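Local atomic coordinates of protein involved in catabolism of external DNA (Legionella pneumophila subsp. pneumophila, PDB entry 2OO3), a protein that probably transfers a methyl group from S-adenosyl-L-methionine to N6 of a single adenine, position 2030, of 23S ribosomal RNA. Residues H20-L23 against T24-A28; Q89-N93 against S94-Y98; E120-P123 against T124-N127; K203-T206 against E207-L210. All coordinates share one frame; numbering follows the deposited sequence.

Overall arrangement
Four local contacts, each within one run of chain, illustrate how side-chain chemistry follows place in the fold. Contact 1, on helix 14-30, is the buried one: leucine contacts and a threonine hydroxyl turned back on the backbone. Contact 4 also lies along a helix, 203-216, but is partly buried, with a salt bridge and a side-chain amide on its more exposed sides and Thr-206, Phe-209 and Leu-210 against the protein. Contact 2 is a partly buried turn after helix 81-90; contact 3 lies at the surface where a loop runs into helix 123-129. Contacts 1 and 3 hold predicted cofactor-site residues. Contacts 2 and 4 lie farthest apart, centres about 37 Å, across the chain's centre.

Contact 1. Residues H20-L23 against T24-A28; sequences HITL and TRLLA
Thr-24 and Ile-21 meet through a hydroxyl folded back on the helix: Thr-24 OG1 gives its hydrogen to Ile-21 O at 2.8 Å. The torsion explains the reach, since chi1 of 73° sets OG1 between the backbone N and the carbonyl carbon of its own residue, over the preceding turn. Ile-21 O also takes the amide of Arg-25 at 3.0 Å, so one carbonyl is gripped by two donors, and a hydroxyl on a buried helix face is satisfied without leaving its own helix.

The other backbone bonds are those of a regular alpha-helix. Thr-24 N, Leu-26 N and Leu-27 N bind the carbonyls of His-20, Thr-22 and Leu-23, the last bond being 2.9 Å from Leu-27 N to Leu-23 O.

Apolar contact comes from the branches of residues one turn apart. Leu-23 CD1 meets Leu-27 CD1 at 3.8 Å, the two side chains crossing obliquely, whereas Thr-22 and Leu-26 run side by side, with CG2 of Thr-22 4.1 Å from CD1 of Leu-26.

His-20, predicted to bind S-adenosyl-L-methionine, turns its ring away from this turn and hydrogen-bonds Tyr-99 through ND1. Arg-25 forms salt bridges with Glu-82 and Glu-252. Three other helices pack on this part of helix 14-30: 102-109 beside Leu-23 and Leu-27, 81-90 beside Ile-21 and Thr-24, and 249-263 beside Thr-22 and Leu-26.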
# COMPACT_ATOMS: atom_id res chain seq x y z
N HIS A 20 1.05 -2.87 3.28
CA HIS A 20 2.16 -2.15 3.91
C HIS A 20 3.51 -2.85 3.75
O HIS A 20 4.51 -2.19 3.58
CB HIS A 20 1.85 -1.84 5.37
CG HIS A 20 0.76 -0.82 5.54
ND1 HIS A 20 -0.07 -0.80 6.64
CD2 HIS A 20 0.39 0.24 4.77
CE1 HIS A 20 -0.91 0.22 6.54
NE2 HIS A 20 -0.66 0.86 5.41
N ILE A 21 3.52 -4.18 3.76
CA ILE A 21 4.77 -4.88 3.49
C ILE A 21 5.18 -4.59 2.05
O ILE A 21 6.38 -4.34 1.80
CB ILE A 21 4.63 -6.42 3.68
CG1 ILE A 21 4.28 -6.70 5.15
CG2 ILE A 21 5.94 -7.13 3.26
CD1 ILE A 21 3.89 -8.17 5.44
N THR A 22 4.20 -4.64 1.13
CA THR A 22 4.43 -4.27 -0.28
C THR A 22 5.06 -2.88 -0.38
O THR A 22 6.08 -2.71 -1.03
CB THR A 22 3.15 -4.35 -1.10
OG1 THR A 22 2.71 -5.73 -1.12
CG2 THR A 22 3.40 -3.91 -2.55
N LEU A 23 4.44 -1.90 0.27
CA LEU A 23 5.01 -0.55 0.33
C LEU A 23 6.47 -0.57 0.83
O LEU A 23 7.34 0.03 0.22
CB LEU A 23 4.15 0.34 1.25
CG LEU A 23 4.64 1.77 1.50
CD1 LEU A 23 4.86 2.57 0.20
CD2 LEU A 23 3.65 2.51 2.44
N THR A 24 6.75 -1.28 1.94
CA THR A 24 8.11 -1.29 2.48
C THR A 24 9.13 -1.84 1.48
O THR A 24 10.27 -1.34 1.43
CB THR A 24 8.25 -1.99 3.86
OG1 THR A 24 8.13 -3.41 3.73
CG2 THR A 24 7.23 -1.44 4.90
N ARG A 25 8.73 -2.82 0.67
CA ARG A 25 9.66 -3.47 -0.28
C ARG A 25 9.90 -2.49 -1.43
O ARG A 25 11.04 -2.35 -1.91
CB ARG A 25 9.09 -4.80 -0.79
CG ARG A 25 8.83 -5.82 0.34
CD ARG A 25 10.03 -6.74 0.65
NE ARG A 25 11.37 -6.20 0.45
CZ ARG A 25 12.20 -5.81 1.42
NH1 ARG A 25 11.85 -5.82 2.68
NH2 ARG A 25 13.39 -5.37 1.11
N LEU A 26 8.85 -1.76 -1.82
CA LEU A 26 8.99 -0.77 -2.90
C LEU A 26 9.91 0.36 -2.46
O LEU A 26 10.77 0.78 -3.23
CB LEU A 26 7.61 -0.22 -3.34
CG LEU A 26 6.70 -1.30 -3.98
CD1 LEU A 26 5.35 -0.69 -4.24
CD2 LEU A 26 7.33 -1.84 -5.32
N LEU A 27 9.74 0.83 -1.23
CA LEU A 27 10.57 1.91 -0.66
C LEU A 27 12.03 1.49 -0.51
O LEU A 27 12.93 2.24 -0.89
CB LEU A 27 10.01 2.37 0.69
CG LEU A 27 8.66 3.13 0.60
CD1 LEU A 27 8.13 3.27 2.01
CD2 LEU A 27 8.76 4.48 -0.06
N ALA A 28 12.24 0.27 -0.01
CA ALA A 28 13.56 -0.32 0.12
C ALA A 28 14.28 -0.39 -1.22
O ALA A 28 15.50 -0.17 -1.28
CB ALA A 28 13.49 -1.71 0.75

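Contact 2. Residues Q89-N93 against S94-Y98; sequences QINLN and STLSY
The amide of Asn-91 meets the backbone of Ser-97 and Tyr-98 through OD1 and ND2, and is held at both these ends. OD1 accepts two amides, Ser-97 N at 2.8 Å and Tyr-98 N at 2.9 Å, both moderately tilted from the carbonyl plane. ND2 gives a hydrogen to Tyr-98 O at 2.9 Å, lying in the plane of that carbonyl, and another to Ile-87 O in the last turn of helix 81-90. Four bonds thus fix the rotation of the group, while Leu-96 CD1 comes to 3.6 Å from Asn-91 ND2. The amide of Asn-93 is used differently, in an Asx turn: Thr-95 N hydrogen-bonds OD1 of Asn-93 at 3.2 Å from above the carbonyl plane, 51° out of it. With chi1 of 53°, CG of Asn-93 sits between its backbone N and carbonyl carbon, turned toward the following residues.

Ile-90 supplies the apolar part, its CG1 lying 4.1 Å from Tyr-98 CB where the two side chains cross at about a right angle.

The side chain of Asn-91 thus holds the chain reversal that joins helix 81-90 to strand 98-100. Ile-90 and Tyr-98 rest on strand 48-50, the antiparallel partner of 98-100, and Leu-96 packs on helix 66-71.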
# COMPACT_ATOMS: atom_id res chain seq x y z
N GLN A 89 8.83 0.52 16.36
CA GLN A 89 9.18 1.91 16.68
C GLN A 89 8.01 2.67 17.23
O GLN A 89 8.15 3.40 18.20
CB GLN A 89 9.61 2.65 15.42
CG GLN A 89 10.11 4.07 15.70
CD GLN A 89 10.02 4.92 14.49
OE1 GLN A 89 8.97 5.44 14.19
NE2 GLN A 89 11.12 5.04 13.76
N ILE A 90 6.85 2.54 16.57
CA ILE A 90 5.68 3.33 16.97
C ILE A 90 5.12 2.91 18.37
O ILE A 90 4.51 3.72 19.08
CB ILE A 90 4.57 3.32 15.84
CG1 ILE A 90 3.53 4.44 16.04
CG2 ILE A 90 3.89 1.99 15.76
CD1 ILE A 90 2.64 4.65 14.76
N ASN A 91 5.34 1.65 18.74
CA ASN A 91 4.78 1.09 19.95
C ASN A 91 5.75 1.19 21.12
O ASN A 91 6.94 0.91 20.93
CB ASN A 91 4.41 -0.37 19.73
CG ASN A 91 3.10 -0.50 19.05
OD1 ASN A 91 2.09 -0.21 19.66
ND2 ASN A 91 3.09 -0.90 17.77
N LEU A 92 5.25 1.53 22.32
CA LEU A 92 6.16 1.77 23.45
C LEU A 92 6.85 0.50 23.93
O LEU A 92 8.03 0.51 24.34
CB LEU A 92 5.44 2.45 24.63
CG LEU A 92 5.03 3.90 24.45
CD1 LEU A 92 4.54 4.50 25.79
CD2 LEU A 92 6.15 4.76 23.81
N ASN A 93 6.10 -0.59 23.89
CA ASN A 93 6.67 -1.89 24.25
C ASN A 93 6.22 -2.99 23.27
O ASN A 93 5.94 -2.70 22.09
CB ASN A 93 6.31 -2.24 25.70
CG ASN A 93 4.84 -2.13 25.98
OD1 ASN A 93 4.02 -2.21 25.07
ND2 ASN A 93 4.50 -1.94 27.26
N SER A 94 6.12 -4.23 23.76
CA SER A 94 5.87 -5.39 22.89
C SER A 94 4.39 -5.65 22.70
O SER A 94 4.00 -6.51 21.92
CB SER A 94 6.53 -6.64 23.45
OG SER A 94 6.03 -6.90 24.75
N THR A 95 3.56 -4.91 23.44
CA THR A 95 2.11 -4.97 23.26
C THR A 95 1.66 -3.98 22.19
O THR A 95 2.03 -2.80 22.22
CB THR A 95 1.32 -4.71 24.59
OG1 THR A 95 2.10 -5.15 25.72
CG2 THR A 95 0.02 -5.47 24.57
N LEU A 96 0.88 -4.46 21.24
CA LEU A 96 0.44 -3.65 20.13
C LEU A 96 -0.62 -2.65 20.56
O LEU A 96 -1.76 -3.03 20.89
CB LEU A 96 -0.09 -4.58 19.05
CG LEU A 96 0.25 -4.38 17.59
CD1 LEU A 96 1.76 -4.18 17.36
CD2 LEU A 96 -0.28 -5.59 16.81
N SER A 97 -0.26 -1.37 20.59
CA SER A 97 -1.18 -0.32 20.98
C SER A 97 -1.53 0.54 19.79
O SER A 97 -2.65 1.04 19.72
CB SER A 97 -0.56 0.59 22.06
OG SER A 97 -0.37 -0.12 23.28
N TYR A 98 -0.55 0.72 18.90
CA TYR A 98 -0.67 1.55 17.70
C TYR A 98 -0.30 0.76 16.46
O TYR A 98 0.65 -0.05 16.47
CB TYR A 98 0.22 2.81 17.81
CG TYR A 98 -0.56 3.99 18.35
CD1 TYR A 98 -1.01 5.00 17.51
CD2 TYR A 98 -0.90 4.05 19.72
CE1 TYR A 98 -1.77 6.10 18.03
CE2 TYR A 98 -1.66 5.13 20.24
CZ TYR A 98 -2.08 6.13 19.40
OH TYR A 98 -2.83 7.18 19.91

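Contact 3. Residues E120-P123 against T124-N127; sequences ELHP and TEYN
With CG anti to the backbone N (chi1 -172°), His-122 carries its ring forward alongside Thr-124, and a bend at chi2 of Glu-120 turns that carboxylate toward His-122 N and alongside Glu-125 CB. This is the strand-to-helix connection after strand 115-119 of a Rossmann-like methyltransferase sheet, with His-122 at the N-cap position and Pro-123 opening helix 123-129.

The edge of the His-122 ring meets the backbone: CD2 makes a tight approach, of doubtful exact length, to Thr-124 N, which lies close to the ring plane. Beyond it, Thr-124 OG1 makes a weak hydrogen bond to NE2 of His-122 at 3.5 Å. Glu-125 CG packs against CB of the same histidine at 3.8 Å, with its carboxylate turned nearly perpendicular to the ring, 84° between planes; its charge is matched by Arg-46.

Glu-120 is predicted to bind S-adenosyl-L-methionine, and its carboxylate is held from two directions: OE1 takes the amide of Gly-45, while OE2 accepts His-122 N at 2.9 Å on its anti side. These bonds settle the carboxylate's orientation, brace the loop internally up to the N-cap residue and join it to Gly-45. Glu-120 and Glu-125 run side by side, OE2 of the first touching CB of the second at 3.6 Å. The ring of Tyr-126 leads off to stack on His-143. Its backbone makes the first turn's bond, Tyr-126 N to His-122 O at 2.7 Å, almost straight at 167°.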
# COMPACT_ATOMS: atom_id res chain seq x y z
N GLU A 120 -5.31 13.99 1.83
CA GLU A 120 -6.42 13.40 2.55
C GLU A 120 -7.66 14.30 2.43
O GLU A 120 -7.61 15.47 2.76
CB GLU A 120 -6.07 13.16 4.04
CG GLU A 120 -7.26 12.70 4.92
CD GLU A 120 -8.00 11.46 4.35
OE1 GLU A 120 -7.35 10.52 3.80
OE2 GLU A 120 -9.26 11.45 4.46
N LEU A 121 -8.77 13.70 2.02
CA LEU A 121 -10.01 14.44 1.81
C LEU A 121 -10.82 14.72 3.09
O LEU A 121 -11.42 15.79 3.24
CB LEU A 121 -10.85 13.66 0.80
CG LEU A 121 -11.96 14.34 0.02
CD1 LEU A 121 -11.39 15.43 -0.84
CD2 LEU A 121 -12.70 13.32 -0.81
N HIS A 122 -10.86 13.77 4.03
CA HIS A 122 -11.67 13.96 5.24
C HIS A 122 -11.01 14.94 6.24
O HIS A 122 -9.84 14.76 6.61
CB HIS A 122 -12.00 12.62 5.91
CG HIS A 122 -12.98 12.73 7.04
ND1 HIS A 122 -14.17 12.03 7.06
CD2 HIS A 122 -12.96 13.48 8.16
CE1 HIS A 122 -14.84 12.35 8.16
NE2 HIS A 122 -14.13 13.23 8.84
N PRO A 123 -11.76 15.97 6.69
CA PRO A 123 -11.19 16.98 7.57
C PRO A 123 -10.69 16.49 8.92
O PRO A 123 -9.67 16.99 9.39
CB PRO A 123 -12.33 18.01 7.72
CG PRO A 123 -13.56 17.27 7.38
CD PRO A 123 -13.18 16.27 6.35
N THR A 124 -11.39 15.54 9.55
CA THR A 124 -10.89 14.98 10.81
C THR A 124 -9.61 14.19 10.59
O THR A 124 -8.64 14.34 11.37
CB THR A 124 -11.94 14.08 11.50
OG1 THR A 124 -13.13 14.85 11.74
CG2 THR A 124 -11.41 13.56 12.84
N GLU A 125 -9.61 13.34 9.56
CA GLU A 125 -8.45 12.53 9.23
C GLU A 125 -7.26 13.42 8.87
O GLU A 125 -6.14 13.22 9.36
CB GLU A 125 -8.77 11.58 8.07
CG GLU A 125 -9.93 10.61 8.38
CD GLU A 125 -9.79 10.00 9.76
OE1 GLU A 125 -8.91 9.13 9.94
OE2 GLU A 125 -10.51 10.44 10.69
N TYR A 126 -7.51 14.40 8.02
CA TYR A 126 -6.49 15.37 7.64
C TYR A 126 -5.90 16.06 8.86
O TYR A 126 -4.67 16.22 8.97
CB TYR A 126 -7.05 16.38 6.64
CG TYR A 126 -6.20 17.62 6.51
CD1 TYR A 126 -5.06 17.63 5.69
CD2 TYR A 126 -6.54 18.79 7.19
CE1 TYR A 126 -4.26 18.81 5.57
CE2 TYR A 126 -5.78 19.93 7.08
CZ TYR A 126 -4.64 19.93 6.27
OH TYR A 126 -3.89 21.08 6.19
N ASN A 127 -6.76 16.48 9.80
CA ASN A 127 -6.26 17.16 10.99
C ASN A 127 -5.36 16.28 11.84
O ASN A 127 -4.42 16.78 12.45
CB ASN A 127 -7.40 17.76 11.86
CG ASN A 127 -8.03 19.02 11.24
OD1 ASN A 127 -9.25 19.12 11.18
ND2 ASN A 127 -7.22 19.97 10.78

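Contact 4. Residues K203-T206 against E207-L210; sequences KAWT and EQFL
Lys-203 and Glu-207, four residues apart, reach for one another by bending. The lysine leaves the helix with CG anti to the backbone N (chi1 178°), then turns at chi2 and again at chi4, so that NZ swings over the next turn. Glu-207 bends at chi2 (-61°) to offer OE2, and the two chains slant across each other, with CG of Lys-203 3.9 Å from CG of Glu-207. The modelled separation in this salt bridge, 2.3 Å from NZ to OE2, is shorter than such a pair should be, so its exact length is doubtful.

Gln-208 behaves otherwise. Its chi1 points the extended chain back along the helix, bringing NE2 to Ala-204 O, to which it gives a hydrogen at 3.0 Å. That donor stands above the carbonyl plane, 73° out of it, while the backbone N of Gln-208 binds the same oxygen at 3.1 Å from the opposite face. NE2 also lies at the edge of the Trp-205 ring, 4.2 Å from CD1.

This is the first part of helix 203-216, which follows strand 193-200 of the central sheet; Asn-202 OD1 accepts the amide of Ala-204 at its start. Thr-206, Phe-209 and Leu-210 form the inward flank. CG2 of Thr-206 lies alongside Leu-210 CD1 at 4.1 Å, while Thr-206 OG1 hydrogen-bonds Pro-199 O. Phe-209 sends its ring away from this turn to meet Tyr-198 and the residues of helix 174-188, and Leu-210 rests on strands 193-200 and 220-226.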
# COMPACT_ATOMS: atom_id res chain seq x y z
N LYS A 203 -16.54 -9.89 -7.15
CA LYS A 203 -15.61 -10.31 -8.19
C LYS A 203 -15.81 -9.58 -9.52
O LYS A 203 -14.86 -9.28 -10.21
CB LYS A 203 -15.71 -11.82 -8.47
CG LYS A 203 -14.76 -12.24 -9.61
CD LYS A 203 -13.73 -13.28 -9.15
CE LYS A 203 -12.55 -13.45 -10.15
NZ LYS A 203 -11.44 -12.48 -9.88
N ALA A 204 -17.06 -9.31 -9.88
CA ALA A 204 -17.34 -8.70 -11.16
C ALA A 204 -16.78 -7.27 -11.21
O ALA A 204 -16.21 -6.84 -12.21
CB ALA A 204 -18.85 -8.69 -11.38
N TRP A 205 -16.95 -6.54 -10.13
CA TRP A 205 -16.45 -5.18 -10.06
C TRP A 205 -14.93 -5.19 -10.12
O TRP A 205 -14.35 -4.41 -10.83
CB TRP A 205 -16.89 -4.51 -8.76
CG TRP A 205 -18.39 -4.24 -8.64
CD1 TRP A 205 -19.36 -4.49 -9.59
CD2 TRP A 205 -19.05 -3.65 -7.53
NE1 TRP A 205 -20.60 -4.07 -9.12
CE2 TRP A 205 -20.43 -3.57 -7.85
CE3 TRP A 205 -18.61 -3.16 -6.29
CZ2 TRP A 205 -21.36 -3.03 -6.98
CZ3 TRP A 205 -19.54 -2.62 -5.42
CH2 TRP A 205 -20.91 -2.56 -5.78
N THR A 206 -14.31 -6.05 -9.32
CA THR A 206 -12.85 -6.20 -9.35
C THR A 206 -12.31 -6.58 -10.75
O THR A 206 -11.32 -6.01 -11.21
CB THR A 206 -12.38 -7.17 -8.25
OG1 THR A 206 -12.73 -6.62 -6.96
CG2 THR A 206 -10.87 -7.34 -8.32
N GLU A 207 -12.99 -7.50 -11.45
CA GLU A 207 -12.55 -7.89 -12.78
C GLU A 207 -12.66 -6.74 -13.79
O GLU A 207 -11.83 -6.64 -14.72
CB GLU A 207 -13.33 -9.12 -13.29
CG GLU A 207 -12.97 -10.46 -12.60
CD GLU A 207 -11.48 -10.85 -12.79
OE1 GLU A 207 -10.88 -10.49 -13.82
OE2 GLU A 207 -10.89 -11.48 -11.91
N GLN A 208 -13.67 -5.87 -13.63
CA GLN A 208 -13.80 -4.70 -14.51
C GLN A 208 -12.70 -3.67 -14.25
O GLN A 208 -12.17 -3.05 -15.18
CB GLN A 208 -15.18 -4.07 -14.37
CG GLN A 208 -16.31 -4.96 -15.02
CD GLN A 208 -17.69 -4.52 -14.57
OE1 GLN A 208 -18.22 -3.54 -15.09
NE2 GLN A 208 -18.27 -5.24 -13.59
N PHE A 209 -12.39 -3.49 -12.97
CA PHE A 209 -11.26 -2.66 -12.53
C PHE A 209 -9.96 -3.21 -13.15
O PHE A 209 -9.20 -2.48 -13.79
CB PHE A 209 -11.21 -2.69 -10.99
CG PHE A 209 -9.94 -2.10 -10.38
CD1 PHE A 209 -9.86 -0.73 -10.11
CD2 PHE A 209 -8.86 -2.92 -10.05
CE1 PHE A 209 -8.68 -0.18 -9.52
CE2 PHE A 209 -7.68 -2.37 -9.48
CZ PHE A 209 -7.60 -1.01 -9.22
N LEU A 210 -9.73 -4.52 -12.98
CA LEU A 210 -8.50 -5.13 -13.48
C LEU A 210 -8.35 -5.04 -15.03
O LEU A 210 -7.23 -4.88 -15.54
CB LEU A 210 -8.39 -6.58 -13.01
CG LEU A 210 -8.15 -6.83 -11.51
CD1 LEU A 210 -8.18 -8.31 -11.22
CD2 LEU A 210 -6.80 -6.20 -11.06